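Ps01740 (Pseudomonas sp. UW4, PDB 5UIF) belongs to the tautomerase superfamily as a homologue of cis-3-chloroacrylic acid dehalogenase and probably acts on small unsaturated acids of that kind. Local coordinates at residues E4-K9 and L42-E47; T59-R64 and N96-A101; E22-I27 and R81-V86; R64-A69 and A101-P106. One frame throughout, in Å; residues are numbered along the deposited sequence.

Interaction 1: E4-K9 and L42-E47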
loop_
_atom_site.group_PDB
_atom_site.type_symbol
_atom_site.label_atom_id
_atom_site.label_comp_id
_atom_site.label_asym_id
_atom_site.label_seq_id
_atom_site.Cartn_x
_atom_site.Cartn_y
_atom_site.Cartn_z
ATOM N N GLU A 4 -1.401 7.600 -3.946
ATOM C CA GLU A 4 -2.311 6.533 -4.347
ATOM C C GLU A 4 -3.734 6.807 -3.873
ATOM O O GLU A 4 -3.957 7.123 -2.705
ATOM C CB GLU A 4 -1.827 5.188 -3.803
ATOM C CG GLU A 4 -0.429 4.804 -4.261
ATOM C CD GLU A 4 0.070 3.529 -3.610
ATOM O OE1 GLU A 4 -0.334 2.434 -4.056
ATOM O OE2 GLU A 4 0.869 3.620 -2.655
ATOM N N CYS A 5 -4.692 6.681 -4.785
ATOM C CA CYS A 5 -6.094 6.927 -4.465
ATOM C C CYS A 5 -6.914 5.642 -4.529
ATOM O O CYS A 5 -6.983 4.990 -5.571
ATOM C CB CYS A 5 -6.684 7.972 -5.412
ATOM S SG CYS A 5 -8.361 8.504 -4.993
ATOM N N GLN A 6 -7.536 5.285 -3.409
ATOM C CA GLN A 6 -8.356 4.081 -3.336
ATOM C C GLN A 6 -9.819 4.414 -3.075
ATOM O O GLN A 6 -10.171 4.901 -2.001
ATOM C CB GLN A 6 -7.837 3.142 -2.246
ATOM C CG GLN A 6 -6.596 2.358 -2.634
ATOM C CD GLN A 6 -6.160 1.393 -1.550
ATOM O OE1 GLN A 6 -6.566 1.514 -0.394
ATOM N NE2 GLN A 6 -5.328 0.427 -1.919
ATOM N N THR A 7 -10.668 4.152 -4.063
ATOM C CA THR A 7 -12.102 4.380 -3.924
ATOM C C THR A 7 -12.889 3.154 -4.366
ATOM O O THR A 7 -12.333 2.225 -4.950
ATOM C CB THR A 7 -12.574 5.595 -4.748
ATOM O OG1 THR A 7 -12.374 5.338 -6.144
ATOM C CG2 THR A 7 -11.808 6.849 -4.352
ATOM N N VAL A 8 -14.187 3.154 -4.080
ATOM C CA VAL A 8 -15.071 2.089 -4.534
ATOM C C VAL A 8 -15.311 2.235 -6.035
ATOM O O VAL A 8 -15.462 3.350 -6.536
ATOM C CB VAL A 8 -16.415 2.104 -3.769
ATOM C CG1 VAL A 8 -17.385 1.079 -4.344
ATOM C CG2 VAL A 8 -16.183 1.846 -2.290
ATOM N N LYS A 9 -15.324 1.108 -6.741
ATOM C CA LYS A 9 -15.518 1.072 -8.190
ATOM C C LYS A 9 -16.713 1.903 -8.655
ATOM O O LYS A 9 -17.846 1.672 -8.234
ATOM C CB LYS A 9 -15.686 -0.377 -8.652
ATOM C CG LYS A 9 -15.895 -0.546 -10.147
ATOM C CD LYS A 9 -16.011 -2.017 -10.512
ATOM C CE LYS A 9 -16.120 -2.213 -12.014
ATOM N NZ LYS A 9 -16.154 -3.656 -12.379
ATOM N N LEU A 42 -1.436 7.387 -8.713
ATOM C CA LEU A 42 -2.075 6.136 -9.107
ATOM C C LEU A 42 -3.515 6.062 -8.605
ATOM O O LEU A 42 -3.836 6.575 -7.534
ATOM C CB LEU A 42 -1.281 4.941 -8.577
ATOM C CG LEU A 42 0.239 4.992 -8.736
ATOM C CD1 LEU A 42 0.874 3.747 -8.136
ATOM C CD2 LEU A 42 0.636 5.153 -10.197
ATOM N N PHE A 43 -4.377 5.419 -9.386
ATOM C CA PHE A 43 -5.774 5.248 -9.002
ATOM C C PHE A 43 -6.167 3.776 -8.978
ATOM O O PHE A 43 -6.024 3.066 -9.973
ATOM C CB PHE A 43 -6.691 6.022 -9.952
ATOM C CG PHE A 43 -6.596 7.513 -9.804
ATOM C CD1 PHE A 43 -5.694 8.241 -10.562
ATOM C CD2 PHE A 43 -7.408 8.186 -8.907
ATOM C CE1 PHE A 43 -5.604 9.613 -10.426
ATOM C CE2 PHE A 43 -7.323 9.558 -8.767
ATOM C CZ PHE A 43 -6.421 10.272 -9.528
ATOM N N LYS A 44 -6.664 3.326 -7.831
ATOM C CA LYS A 44 -7.098 1.947 -7.665
ATOM C C LYS A 44 -8.544 1.889 -7.186
ATOM O O LYS A 44 -8.947 2.659 -6.313
ATOM C CB LYS A 44 -6.185 1.213 -6.682
ATOM C CG LYS A 44 -4.821 0.870 -7.254
ATOM C CD LYS A 44 -3.795 0.640 -6.158
ATOM C CE LYS A 44 -3.499 1.930 -5.410
ATOM N NZ LYS A 44 -2.575 1.709 -4.265
ATOM N N GLU A 45 -9.320 0.978 -7.761
ATOM C CA GLU A 45 -10.722 0.833 -7.388
ATOM C C GLU A 45 -10.966 -0.432 -6.573
ATOM O O GLU A 45 -10.340 -1.466 -6.802
ATOM C CB GLU A 45 -11.614 0.828 -8.632
ATOM C CG GLU A 45 -11.758 2.186 -9.294
ATOM C CD GLU A 45 -12.806 2.190 -10.390
ATOM O OE1 GLU A 45 -13.155 1.097 -10.885
ATOM O OE2 GLU A 45 -13.284 3.285 -10.753
ATOM N N LEU A 46 -11.884 -0.334 -5.618
ATOM C CA LEU A 46 -12.267 -1.472 -4.794
ATOM C C LEU A 46 -13.594 -2.047 -5.268
ATOM O O LEU A 46 -14.489 -1.306 -5.675
ATOM C CB LEU A 46 -12.367 -1.062 -3.323
ATOM C CG LEU A 46 -11.095 -0.504 -2.681
ATOM C CD1 LEU A 46 -11.406 0.113 -1.328
ATOM C CD2 LEU A 46 -10.048 -1.594 -2.544
ATOM N N GLU A 47 -13.715 -3.369 -5.222
ATOM C CA GLU A 47 -14.964 -4.030 -5.578
ATOM C C GLU A 47 -16.055 -3.664 -4.580
ATOM O O GLU A 47 -15.787 -3.537 -3.386
ATOM C CB GLU A 47 -14.777 -5.547 -5.629
ATOM C CG GLU A 47 -13.840 -6.020 -6.727
ATOM C CD GLU A 47 -14.389 -5.752 -8.115
ATOM O OE1 GLU A 47 -15.623 -5.830 -8.292
ATOM O OE2 GLU A 47 -13.587 -5.460 -9.027
HETATM O O HOH W 1 -12.899 5.211 -8.612
HETATM O O HOH W 2 -9.748 5.739 -7.501
#

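Interaction 2: T59-R64 and N96-A101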
loop_
_atom_site.group_PDB
_atom_site.type_symbol
_atom_site.label_atom_id
_atom_site.label_comp_id
_atom_site.label_asym_id
_atom_site.label_seq_id
_atom_site.Cartn_x
_atom_site.Cartn_y
_atom_site.Cartn_z
ATOM N N THR A 59 -18.473 3.446 1.520
ATOM C CA THR A 59 -17.652 3.897 0.403
ATOM C C THR A 59 -16.644 4.966 0.822
ATOM O O THR A 59 -16.741 6.114 0.388
ATOM C CB THR A 59 -18.522 4.459 -0.737
ATOM O OG1 THR A 59 -19.316 5.545 -0.244
ATOM C CG2 THR A 59 -19.439 3.379 -1.291
ATOM N N PRO A 60 -15.667 4.593 1.665
ATOM C CA PRO A 60 -14.661 5.582 2.057
ATOM C C PRO A 60 -13.667 5.844 0.932
ATOM O O PRO A 60 -13.558 5.039 0.007
ATOM C CB PRO A 60 -13.975 4.922 3.254
ATOM C CG PRO A 60 -14.083 3.466 2.968
ATOM C CD PRO A 60 -15.404 3.273 2.268
ATOM N N ALA A 61 -12.958 6.963 1.012
ATOM C CA ALA A 61 -11.939 7.292 0.026
ATOM C C ALA A 61 -10.593 7.487 0.709
ATOM O O ALA A 61 -10.450 8.335 1.591
ATOM C CB ALA A 61 -12.329 8.535 -0.749
ATOM N N ILE A 62 -9.608 6.695 0.303
ATOM C CA ILE A 62 -8.295 6.736 0.934
ATOM C C ILE A 62 -7.223 7.225 -0.033
ATOM O O ILE A 62 -6.951 6.591 -1.053
ATOM C CB ILE A 62 -7.884 5.353 1.484
ATOM C CG1 ILE A 62 -8.790 4.943 2.648
ATOM C CG2 ILE A 62 -6.434 5.372 1.939
ATOM C CD1 ILE A 62 -10.054 4.213 2.234
ATOM N N ILE A 63 -6.621 8.363 0.296
ATOM C CA ILE A 63 -5.522 8.905 -0.492
ATOM C C ILE A 63 -4.248 8.935 0.340
ATOM O O ILE A 63 -4.144 9.690 1.305
ATOM C CB ILE A 63 -5.830 10.324 -1.005
ATOM C CG1 ILE A 63 -7.096 10.319 -1.865
ATOM C CG2 ILE A 63 -4.647 10.872 -1.789
ATOM C CD1 ILE A 63 -7.504 11.690 -2.357
ATOM N N ARG A 64 -3.281 8.103 -0.031
ATOM C CA ARG A 64 -2.023 8.027 0.700
ATOM C C ARG A 64 -0.859 8.535 -0.143
ATOM O O ARG A 64 -0.752 8.219 -1.328
ATOM C CB ARG A 64 -1.758 6.592 1.158
ATOM C CG ARG A 64 -2.741 6.092 2.203
ATOM C CD ARG A 64 -2.413 4.677 2.641
ATOM N NE ARG A 64 -2.592 3.714 1.559
ATOM C CZ ARG A 64 -2.340 2.414 1.668
ATOM N NH1 ARG A 64 -1.897 1.918 2.816
ATOM N NH2 ARG A 64 -2.531 1.609 0.633
ATOM N N ASN A 96 -16.161 12.844 6.495
ATOM C CA ASN A 96 -16.039 11.695 7.383
ATOM C C ASN A 96 -15.815 10.397 6.614
ATOM O O ASN A 96 -15.569 9.348 7.209
ATOM C CB ASN A 96 -17.282 11.570 8.264
ATOM C CG ASN A 96 -17.438 12.735 9.220
ATOM O OD1 ASN A 96 -16.453 13.285 9.711
ATOM N ND2 ASN A 96 -18.681 13.120 9.488
ATOM N N ALA A 97 -15.906 10.474 5.290
ATOM C CA ALA A 97 -15.684 9.312 4.437
ATOM C C ALA A 97 -14.479 9.528 3.527
ATOM O O ALA A 97 -14.337 8.868 2.497
ATOM C CB ALA A 97 -16.927 9.011 3.614
ATOM N N VAL A 98 -13.615 10.460 3.915
ATOM C CA VAL A 98 -12.398 10.748 3.165
ATOM C C VAL A 98 -11.188 10.772 4.095
ATOM O O VAL A 98 -11.171 11.504 5.084
ATOM C CB VAL A 98 -12.492 12.095 2.421
ATOM C CG1 VAL A 98 -11.143 12.472 1.832
ATOM C CG2 VAL A 98 -13.555 12.034 1.336
ATOM N N VAL A 99 -10.180 9.966 3.776
ATOM C CA VAL A 99 -8.974 9.892 4.594
ATOM C C VAL A 99 -7.724 10.161 3.762
ATOM O O VAL A 99 -7.494 9.510 2.743
ATOM C CB VAL A 99 -8.837 8.516 5.277
ATOM C CG1 VAL A 99 -7.518 8.422 6.029
ATOM C CG2 VAL A 99 -10.010 8.267 6.214
ATOM N N VAL A 100 -6.922 11.127 4.199
ATOM C CA VAL A 100 -5.684 11.468 3.509
ATOM C C VAL A 100 -4.489 11.328 4.448
ATOM O O VAL A 100 -4.523 11.806 5.583
ATOM C CB VAL A 100 -5.725 12.903 2.944
ATOM C CG1 VAL A 100 -4.443 13.216 2.183
ATOM C CG2 VAL A 100 -6.937 13.086 2.044
ATOM N N ALA A 101 -3.437 10.668 3.973
ATOM C CA ALA A 101 -2.234 10.466 4.773
ATOM C C ALA A 101 -0.970 10.766 3.971
ATOM O O ALA A 101 -0.791 10.264 2.861
ATOM C CB ALA A 101 -2.192 9.045 5.313
HETATM O O HOH W 3 -15.875 8.747 0.416
#

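Interaction 3: E22-I27 and R81-V86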
loop_
_atom_site.group_PDB
_atom_site.type_symbol
_atom_site.label_atom_id
_atom_site.label_comp_id
_atom_site.label_asym_id
_atom_site.label_seq_id
_atom_site.Cartn_x
_atom_site.Cartn_y
_atom_site.Cartn_z
ATOM N N GLU A 22 -3.741 16.227 -11.679
ATOM C CA GLU A 22 -3.173 17.546 -11.929
ATOM C C GLU A 22 -3.163 18.387 -10.659
ATOM O O GLU A 22 -2.215 19.128 -10.399
ATOM C CB GLU A 22 -3.951 18.271 -13.030
ATOM C CG GLU A 22 -3.770 17.688 -14.422
ATOM C CD GLU A 22 -4.591 18.419 -15.467
ATOM O OE1 GLU A 22 -5.659 18.961 -15.113
ATOM O OE2 GLU A 22 -4.168 18.455 -16.642
ATOM N N SER A 23 -4.228 18.266 -9.871
ATOM C CA SER A 23 -4.366 19.034 -8.639
ATOM C C SER A 23 -3.339 18.608 -7.597
ATOM O O SER A 23 -2.642 19.446 -7.028
ATOM C CB SER A 23 -5.781 18.888 -8.075
ATOM O OG SER A 23 -5.916 19.599 -6.856
ATOM N N ILE A 24 -3.252 17.302 -7.352
ATOM C CA ILE A 24 -2.305 16.756 -6.382
ATOM C C ILE A 24 -0.867 17.114 -6.752
ATOM O O ILE A 24 -0.072 17.499 -5.893
ATOM C CB ILE A 24 -2.439 15.222 -6.267
ATOM C CG1 ILE A 24 -3.764 14.854 -5.594
ATOM C CG2 ILE A 24 -1.278 14.632 -5.480
ATOM C CD1 ILE A 24 -4.023 13.365 -5.534
ATOM N N THR A 25 -0.546 16.994 -8.036
ATOM C CA THR A 25 0.784 17.327 -8.534
ATOM C C THR A 25 1.131 18.785 -8.250
ATOM O O THR A 25 2.216 19.088 -7.756
ATOM C CB THR A 25 0.901 17.067 -10.048
ATOM O OG1 THR A 25 0.494 15.724 -10.338
ATOM C CG2 THR A 25 2.334 17.274 -10.519
ATOM N N SER A 26 0.199 19.682 -8.556
ATOM C CA SER A 26 0.394 21.110 -8.328
ATOM C C SER A 26 0.596 21.430 -6.849
ATOM O O SER A 26 1.440 22.253 -6.492
ATOM C CB SER A 26 -0.796 21.902 -8.871
ATOM O OG SER A 26 -0.652 23.285 -8.601
ATOM N N ILE A 27 -0.185 20.775 -5.997
ATOM C CA ILE A 27 -0.108 20.985 -4.556
ATOM C C ILE A 27 1.239 20.526 -4.000
ATOM O O ILE A 27 1.834 21.200 -3.158
ATOM C CB ILE A 27 -1.249 20.246 -3.826
ATOM C CG1 ILE A 27 -2.601 20.843 -4.222
ATOM C CG2 ILE A 27 -1.067 20.322 -2.319
ATOM C CD1 ILE A 27 -3.783 19.974 -3.854
ATOM N N ARG A 81 -4.383 19.213 3.873
ATOM C CA ARG A 81 -5.574 20.052 3.781
ATOM C C ARG A 81 -6.033 20.271 2.345
ATOM O O ARG A 81 -7.213 20.116 2.029
ATOM C CB ARG A 81 -5.316 21.405 4.446
ATOM C CG ARG A 81 -6.084 21.611 5.735
ATOM C CD ARG A 81 -7.574 21.708 5.461
ATOM N NE ARG A 81 -8.362 21.512 6.672
ATOM C CZ ARG A 81 -9.063 20.415 6.936
ATOM N NH1 ARG A 81 -9.084 19.416 6.064
ATOM N NH2 ARG A 81 -9.747 20.319 8.067
ATOM N N ALA A 82 -5.089 20.637 1.485
ATOM C CA ALA A 82 -5.392 20.969 0.098
ATOM C C ALA A 82 -5.966 19.778 -0.663
ATOM O O ALA A 82 -6.954 19.912 -1.382
ATOM C CB ALA A 82 -4.144 21.490 -0.599
ATOM N N ILE A 83 -5.343 18.615 -0.498
ATOM C CA ILE A 83 -5.806 17.396 -1.151
ATOM C C ILE A 83 -7.219 17.032 -0.699
ATOM O O ILE A 83 -8.071 16.675 -1.514
ATOM C CB ILE A 83 -4.856 16.212 -0.871
ATOM C CG1 ILE A 83 -3.502 16.442 -1.547
ATOM C CG2 ILE A 83 -5.466 14.902 -1.348
ATOM C CD1 ILE A 83 -2.494 15.344 -1.279
ATOM N N THR A 84 -7.463 17.139 0.603
ATOM C CA THR A 84 -8.768 16.822 1.175
ATOM C C THR A 84 -9.858 17.753 0.647
ATOM O O THR A 84 -10.931 17.300 0.247
ATOM C CB THR A 84 -8.741 16.905 2.714
ATOM O OG1 THR A 84 -7.672 16.096 3.220
ATOM C CG2 THR A 84 -10.060 16.426 3.298
ATOM N N ASP A 85 -9.575 19.053 0.649
ATOM C CA ASP A 85 -10.518 20.051 0.152
ATOM C C ASP A 85 -10.839 19.831 -1.321
ATOM O O ASP A 85 -11.990 19.955 -1.742
ATOM C CB ASP A 85 -9.964 21.464 0.354
ATOM C CG ASP A 85 -10.078 21.937 1.790
ATOM O OD1 ASP A 85 -10.979 21.453 2.508
ATOM O OD2 ASP A 85 -9.269 22.796 2.200
ATOM N N VAL A 86 -9.812 19.504 -2.098
ATOM C CA VAL A 86 -9.964 19.290 -3.531
ATOM C C VAL A 86 -10.822 18.063 -3.834
ATOM O O VAL A 86 -11.731 18.127 -4.661
ATOM C CB VAL A 86 -8.590 19.143 -4.222
ATOM C CG1 VAL A 86 -8.726 18.431 -5.561
ATOM C CG2 VAL A 86 -7.936 20.507 -4.397
#

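Interaction 4: R64-A69 and A101-P106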
loop_
_atom_site.group_PDB
_atom_site.type_symbol
_atom_site.label_atom_id
_atom_site.label_comp_id
_atom_site.label_asym_id
_atom_site.label_seq_id
_atom_site.Cartn_x
_atom_site.Cartn_y
_atom_site.Cartn_z
ATOM N N ARG A 64 -3.281 8.103 -0.031
ATOM C CA ARG A 64 -2.023 8.027 0.700
ATOM C C ARG A 64 -0.859 8.535 -0.143
ATOM O O ARG A 64 -0.752 8.219 -1.328
ATOM C CB ARG A 64 -1.758 6.592 1.158
ATOM C CG ARG A 64 -2.741 6.092 2.203
ATOM C CD ARG A 64 -2.413 4.677 2.641
ATOM N NE ARG A 64 -2.592 3.714 1.559
ATOM C CZ ARG A 64 -2.340 2.414 1.668
ATOM N NH1 ARG A 64 -1.897 1.918 2.816
ATOM N NH2 ARG A 64 -2.531 1.609 0.633
ATOM N N GLY A 65 0.010 9.326 0.478
ATOM C CA GLY A 65 1.146 9.901 -0.216
ATOM C C GLY A 65 2.459 9.669 0.504
ATOM O O GLY A 65 2.584 9.948 1.695
ATOM N N GLN A 66 3.442 9.150 -0.224
ATOM C CA GLN A 66 4.773 8.931 0.329
ATOM C C GLN A 66 5.748 9.969 -0.216
ATOM O O GLN A 66 6.126 9.921 -1.386
ATOM C CB GLN A 66 5.263 7.517 0.012
ATOM C CG GLN A 66 4.501 6.419 0.739
ATOM C CD GLN A 66 5.029 5.033 0.425
ATOM O OE1 GLN A 66 5.124 4.640 -0.738
ATOM N NE2 GLN A 66 5.378 4.284 1.464
ATOM N N ILE A 67 6.149 10.907 0.637
ATOM C CA ILE A 67 7.017 12.000 0.215
ATOM C C ILE A 67 8.395 11.929 0.859
ATOM O O ILE A 67 8.641 11.119 1.754
ATOM C CB ILE A 67 6.399 13.372 0.546
ATOM C CG1 ILE A 67 6.448 13.628 2.054
ATOM C CG2 ILE A 67 4.974 13.456 0.019
ATOM C CD1 ILE A 67 6.044 15.030 2.450
ATOM N N ARG A 68 9.288 12.795 0.393
ATOM C CA ARG A 68 10.636 12.880 0.933
ATOM C C ARG A 68 10.619 13.455 2.344
ATOM O O ARG A 68 9.934 14.441 2.613
ATOM C CB ARG A 68 11.521 13.743 0.031
ATOM C CG ARG A 68 12.993 13.346 0.021
ATOM C CD ARG A 68 13.878 14.486 -0.460
ATOM N NE ARG A 68 14.491 15.199 0.656
ATOM C CZ ARG A 68 15.312 16.234 0.517
ATOM N NH1 ARG A 68 15.613 16.680 -0.694
ATOM N NH2 ARG A 68 15.827 16.825 1.587
ATOM N N ALA A 69 11.377 12.835 3.243
ATOM C CA ALA A 69 11.485 13.322 4.611
ATOM C C ALA A 69 12.407 14.534 4.668
ATOM O O ALA A 69 13.253 14.719 3.795
ATOM C CB ALA A 69 11.991 12.223 5.533
ATOM N N ALA A 101 -3.437 10.668 3.973
ATOM C CA ALA A 101 -2.234 10.466 4.773
ATOM C C ALA A 101 -0.970 10.766 3.971
ATOM O O ALA A 101 -0.791 10.264 2.861
ATOM C CB ALA A 101 -2.192 9.045 5.313
ATOM N N VAL A 102 -0.097 11.591 4.541
ATOM C CA VAL A 102 1.173 11.930 3.909
ATOM C C VAL A 102 2.334 11.541 4.818
ATOM O O VAL A 102 2.636 12.237 5.789
ATOM C CB VAL A 102 1.260 13.433 3.575
ATOM C CG1 VAL A 102 2.600 13.759 2.935
ATOM C CG2 VAL A 102 0.118 13.841 2.658
ATOM N N VAL A 103 2.984 10.425 4.503
ATOM C CA VAL A 103 4.056 9.906 5.345
ATOM C C VAL A 103 5.443 10.263 4.812
ATOM O O VAL A 103 5.637 10.435 3.607
ATOM C CB VAL A 103 3.959 8.375 5.495
ATOM C CG1 VAL A 103 2.677 7.996 6.224
ATOM C CG2 VAL A 103 4.022 7.701 4.134
ATOM N N ASP A 104 6.403 10.376 5.724
ATOM C CA ASP A 104 7.780 10.684 5.360
ATOM C C ASP A 104 8.550 9.431 4.969
ATOM O O ASP A 104 8.501 8.417 5.664
ATOM C CB ASP A 104 8.499 11.392 6.511
ATOM C CG ASP A 104 8.166 12.867 6.587
ATOM O OD1 ASP A 104 7.725 13.432 5.564
ATOM O OD2 ASP A 104 8.351 13.464 7.669
ATOM N N ILE A 105 9.257 9.511 3.849
ATOM C CA ILE A 105 10.147 8.442 3.422
ATOM C C ILE A 105 11.570 8.976 3.335
ATOM O O ILE A 105 11.822 9.950 2.625
ATOM C CB ILE A 105 9.735 7.857 2.058
ATOM C CG1 ILE A 105 8.294 7.347 2.105
ATOM C CG2 ILE A 105 10.688 6.744 1.645
ATOM C CD1 ILE A 105 8.077 6.220 3.090
ATOM N N PRO A 106 12.500 8.353 4.075
ATOM C CA PRO A 106 13.913 8.738 4.009
ATOM C C PRO A 106 14.439 8.681 2.578
ATOM O O PRO A 106 14.111 7.749 1.842
ATOM C CB PRO A 106 14.601 7.700 4.899
ATOM C CG PRO A 106 13.540 7.289 5.865
ATOM C CD PRO A 106 12.262 7.299 5.075
#

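Interaction 1: E4-K9 and L42-E47
K44 leans back over strand 2-8 to bring its ammonium to E4, passing Q6, its partner in the parallel register, on the way, and shows how one long side chain can span two rungs of a sheet. Its CB lies 4.0 Å from C5 O. The chain then bends, chi3 of -67° placing CE 4.0 Å from E4 CB, and K44 CE also comes within 4.2 Å of Q6 CG. At the tip NZ forms a salt bridge with E4 OE1, modelled so short that its exact length is doubtful. On the other face, C5 CB approaches the F43 ring obliquely, 3.6 Å from CD2, and C5 SG makes a sulfur-aromatic contact with the same ring. An alanine in place of F43 would probably leave C5 without its aromatic neighbour and open a gap beside L12, R17 and L20, which the ring also touches. Further on, a water links T7 OG1 to E45 OE2, and five backbone bonds run from C5 N to K9 N. Helix 14-32 connects the two strands in a beta-alpha-beta unit, and the paired segments are twisted by 27°. Strand 61-68 lies along the far side of strand 2-8, helix 14-32 packs on F43 and E45, and at L42 the sheet runs on, antiparallel, into a strand of the second subunit.

Interaction 2: T59-R64 and N96-A101
V100 lays its CG1 methyl 3.6 Å from I63 O, and its CG2 stands 4.3 Å from I63 CB. This is a largely buried part of a beta-alpha-beta unit, in which strands 61-68 and 98-105 run parallel as neighbours and helix 73-91 makes the crossover. With CG1 anti to its backbone N (chi1 -178°), V100 turns that methyl toward the facing strand. A61 CB and V98 CG2 meet at a like distance on the same face, and both residues also touch Y87 of the helix, as V100 touches L80 and T84. The reverse face carries I62 beside V99, then R64 beside A101, where R64 CG is 4.3 Å from A101 CB. The guanidinium of R64 leaves the pair: its NH1 forms a salt bridge with E4 of the third subunit and a hydrogen bond with Q66 of that subunit, so this face belongs to the trimer interface. Backbone bonds alternate between the strands, with V99 N giving an almost straight one to A61 O (2.7 Å, 176° at the hydrogen). Where the strands begin, A97 O is gripped twice, by A61 N at 2.8 Å and by a water 2.6 Å away that also donates to T59 O.

Interaction 3: E22-I27 and R81-V86
I27 and A82 meet because I27 CG1 stands anti to its own carbonyl carbon (chi1 -65°) and chi2 of 165° carries CD1 onward, toward the facing helix. S23, with OG anti to its backbone N, likewise sends its hydroxyl oxygen across to V86. The result illustrates how small and branched residues let two helices pack. I27 CD1 is 3.6 Å from A82 CB, and the branch methyl I27 CG2 is 3.7 Å from the same carbon, so the alanine methyl is touched from two arms of one isoleucine. CD1 of I27 also reaches CG1 of I83 and CG2 of V86, both at 4.2 Å, and thus comes against three residues of one helical surface. One turn back, S23 OG lies 3.3 Å from both CG1 and CG2 of V86, a polar atom set against the two methyls. Deeper, I24 CG1 and I83 CG1 approach more loosely, at 4.4 Å. No hydrogen bond crosses between the segments, and packing alone joins them. An alanine in place of I27 would probably open a gap beside A82 and V86 and leave the end of I83 with less to rest on. Segments 22-27 and 81-86, of helices 14-32 and 73-91, run antiparallel, 161° between their directions, and their axes come within 10.0 Å at closest approach. Beneath them lies the sheet: I24 and I83 both rest on Y3 of strand 2-8, and I83 and T84 also meet V100 of strand 98-105.

Interaction 4: R64-A69 and A101-P106
I67 packs on V102 and D104, and Q66 on V103 and I105, the side chains of each pairing lying on a different face of the parallel strands that open and close a beta-alpha-beta unit. On the I67 side, CD1 comes 3.7 Å from V102 CG1, the two side chains crossing obliquely. The chi1 of 72° sets I67 CG1 between the backbone N and the carbonyl carbon, and there CG1 lies 3.7 Å from D104 OD1. G65, the register partner of V102, has no side chain, and V102 makes its contact with I67 two residues further along. On the other face Q66 and V103 lie side by side, pointing the same way, with Q66 CG 3.7 Å from V103 CG2. Q66 CB meets I105 CG1 at the same distance, and Q66 NE2 is 3.7 Å from I105 CD1. Segments 64-68 and 101-105 are twisted by 36°. Backbone bonds alternate from G65 N to I105 N. The last, from A69 N to I105 O at 3.0 Å, has its donor 51° out of the carbonyl plane. Beyond this shell, I79 and L80 of helix 73-91 back V102, W109 of the third subunit packs on V103 and D104, and Q66 touches R64 of the second. R76 of helix 73-91 grips strand 98-105 twice: NH1 in a salt bridge with D104 OD2, NH2 in a hydrogen bond to V102 O.

In the fold
Three contacts are parallel strand pairings in one sheet, while interaction 3 joins the helices over it. Interactions 2 and 4 are successive lengths of one strand pair, sharing R64 and A101: the first buried and largely aliphatic, the second only partly buried, with polar groups among its side chains. Interaction 1, in the other beta-alpha-beta unit, is partly buried, with a salt bridge at one end and an exposed, charged, water-linked end at the other. Probable backbone bonds Q6 N to I62 O and E4 N to R64 O tie it to interaction 2, the second also to interaction 4. Interaction 3, purely packing, touches interaction 2 through I83 and T84 but reaches neither of the others.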